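Local coordinates for synaptic vesicle membrane protein VAT-1 homolog-like (Homo sapiens, PDB 4A27) that probably acts as an oxidoreductase of the quinone oxidoreductase branch of the zinc-containing alcohol dehydrogenase family, though its own reaction is not established, at residues 124-129 and 335-340. Residues are numbered along the deposited sequence; the frame is centred on the assembly and turned at random.
Sequences PMNFVT and IGKLIL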
loop_
_atom_site.group_PDB
_atom_site.type_symbol
_atom_site.label_atom_id
_atom_site.label_comp_id
_atom_site.label_asym_id
_atom_site.label_seq_id
_atom_site.Cartn_x
_atom_site.Cartn_y
_atom_site.Cartn_z
ATOM N N PRO A 124 12.066 8.044 -18.700
ATOM C CA PRO A 124 11.871 8.430 -17.287
ATOM C C PRO A 124 10.447 8.580 -16.772
ATOM O O PRO A 124 10.100 7.955 -15.786
ATOM C CB PRO A 124 12.589 9.795 -17.159
ATOM C CG PRO A 124 13.090 10.130 -18.477
ATOM C CD PRO A 124 12.567 9.184 -19.493
ATOM N N MET A 125 9.617 9.402 -17.397
ATOM C CA MET A 125 8.267 9.583 -16.870
ATOM C C MET A 125 7.529 8.254 -16.785
ATOM O O MET A 125 7.046 7.883 -15.705
ATOM C CB MET A 125 7.467 10.587 -17.693
ATOM C CG MET A 125 7.880 12.052 -17.475
ATOM S SD MET A 125 7.315 12.728 -15.889
ATOM C CE MET A 125 5.648 13.200 -16.406
ATOM N N ASN A 126 7.423 7.555 -17.922
ATOM C CA ASN A 126 6.593 6.366 -17.983
ATOM C C ASN A 126 7.133 5.249 -17.110
ATOM O O ASN A 126 6.356 4.615 -16.354
ATOM C CB ASN A 126 6.365 5.873 -19.407
ATOM C CG ASN A 126 5.523 6.834 -20.257
ATOM O OD1 ASN A 126 4.866 7.723 -19.745
ATOM N ND2 ASN A 126 5.547 6.642 -21.563
ATOM N N PHE A 127 8.431 4.972 -17.197
ATOM C CA PHE A 127 8.959 3.822 -16.494
ATOM C C PHE A 127 9.132 4.061 -14.991
ATOM O O PHE A 127 8.911 3.136 -14.194
ATOM C CB PHE A 127 10.232 3.271 -17.136
ATOM C CG PHE A 127 9.954 2.421 -18.348
ATOM C CD1 PHE A 127 9.681 3.015 -19.579
ATOM C CD2 PHE A 127 9.917 1.030 -18.245
ATOM C CE1 PHE A 127 9.362 2.230 -20.697
ATOM C CE2 PHE A 127 9.610 0.233 -19.366
ATOM C CZ PHE A 127 9.340 0.853 -20.593
ATOM N N VAL A 128 9.483 5.283 -14.579
ATOM C CA VAL A 128 9.580 5.553 -13.156
ATOM C C VAL A 128 8.156 5.485 -12.556
ATOM O O VAL A 128 7.960 4.953 -11.485
ATOM C CB VAL A 128 10.278 6.928 -12.835
ATOM C CG1 VAL A 128 10.195 7.246 -11.392
ATOM C CG2 VAL A 128 11.775 6.919 -13.269
ATOM N N THR A 129 7.161 6.012 -13.252
ATOM C CA THR A 129 5.800 5.970 -12.726
ATOM C C THR A 129 5.377 4.522 -12.497
ATOM O O THR A 129 4.867 4.145 -11.449
ATOM C CB THR A 129 4.841 6.687 -13.700
ATOM O OG1 THR A 129 5.199 8.062 -13.749
ATOM C CG2 THR A 129 3.362 6.543 -13.303
ATOM N N ILE A 335 0.071 4.194 -29.664
ATOM C CA ILE A 335 0.566 3.028 -28.945
ATOM C C ILE A 335 1.991 3.352 -28.438
ATOM O O ILE A 335 2.945 3.354 -29.203
ATOM C CB ILE A 335 0.608 1.779 -29.863
ATOM C CG1 ILE A 335 -0.809 1.357 -30.196
ATOM C CG2 ILE A 335 1.301 0.589 -29.187
ATOM C CD1 ILE A 335 -0.904 0.281 -31.296
ATOM N N GLY A 336 2.132 3.609 -27.150
ATOM C CA GLY A 336 3.429 4.048 -26.631
ATOM C C GLY A 336 3.590 5.552 -26.726
ATOM O O GLY A 336 2.627 6.299 -26.924
ATOM N N LYS A 337 4.824 5.991 -26.599
ATOM C CA LYS A 337 5.141 7.388 -26.303
ATOM C C LYS A 337 5.257 8.258 -27.538
ATOM O O LYS A 337 5.747 7.808 -28.549
ATOM C CB LYS A 337 6.521 7.413 -25.630
ATOM C CG LYS A 337 6.911 8.751 -25.061
ATOM C CD LYS A 337 6.575 8.861 -23.610
ATOM C CE LYS A 337 6.814 10.266 -23.050
ATOM N NZ LYS A 337 6.594 10.366 -21.592
ATOM N N LEU A 338 4.829 9.503 -27.453
ATOM C CA LEU A 338 5.059 10.443 -28.542
ATOM C C LEU A 338 6.273 11.257 -28.153
ATOM O O LEU A 338 6.383 11.693 -27.023
ATOM C CB LEU A 338 3.849 11.376 -28.751
ATOM C CG LEU A 338 2.594 10.676 -29.273
ATOM C CD1 LEU A 338 2.023 9.737 -28.197
ATOM C CD2 LEU A 338 1.600 11.723 -29.736
ATOM N N ILE A 339 7.167 11.482 -29.101
ATOM C CA ILE A 339 8.397 12.167 -28.854
ATOM C C ILE A 339 8.581 13.330 -29.789
ATOM O O ILE A 339 8.348 13.213 -30.978
ATOM C CB ILE A 339 9.593 11.233 -29.144
ATOM C CG1 ILE A 339 9.639 10.144 -28.090
ATOM C CG2 ILE A 339 10.886 12.047 -29.171
ATOM C CD1 ILE A 339 9.645 10.712 -26.665
ATOM N N LEU A 340 8.997 14.469 -29.227
ATOM C CA LEU A 340 9.376 15.621 -30.033
ATOM C C LEU A 340 10.853 15.433 -30.361
ATOM O O LEU A 340 11.685 15.375 -29.451
ATOM C CB LEU A 340 9.234 16.897 -29.241
ATOM C CG LEU A 340 7.828 17.296 -28.805
ATOM C CD1 LEU A 340 7.835 18.776 -28.385
ATOM C CD2 LEU A 340 6.828 17.023 -29.935
HETATM O O HOH W 1 8.317 8.503 -20.302
#
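Lys337 reaches from the start of strand 337-341 to the first turn of helix 124-137, where its aliphatic stem crosses the amide of Asn126 at a slant, CD lying 3.2 Å from ND2 of Asn126. The ammonium group stays beyond direct bonding range of that amide, with NZ of Lys337 3.7 Å from OD1 of Asn126. A water bridges the two segments: it accepts from the backbone N of Asn126 at 2.7 Å and from NZ of Lys337 at 2.8 Å. With CA of Asn126 8.5 Å from CA of Lys337, a long side chain is needed to bring an amine to the helix; chi1 of -171° and a bend at chi2 aim it there. Asn126 offers a short, flat amide that fits beside the stem; an alanine here would probably leave CD of Lys337 without its amide neighbour, though the backbone N-H would still hold the water. Further out, NZ hydrogen-bonds to OD1 of Asn43 and forms a salt bridge with OE1 of Glu67, whose OE2 accepts from the backbone N of Met125. Strand 337-341 pairs with strands 32-42 and 313-317, so the contact ties helix 124-137 to the mixed sheet that includes strands of the GroES-like domain. The ammonium group thus has three polar partners, and Glu67 probably offsets its charge while Glu67 and the water satisfy N-H groups of the helix's first turn.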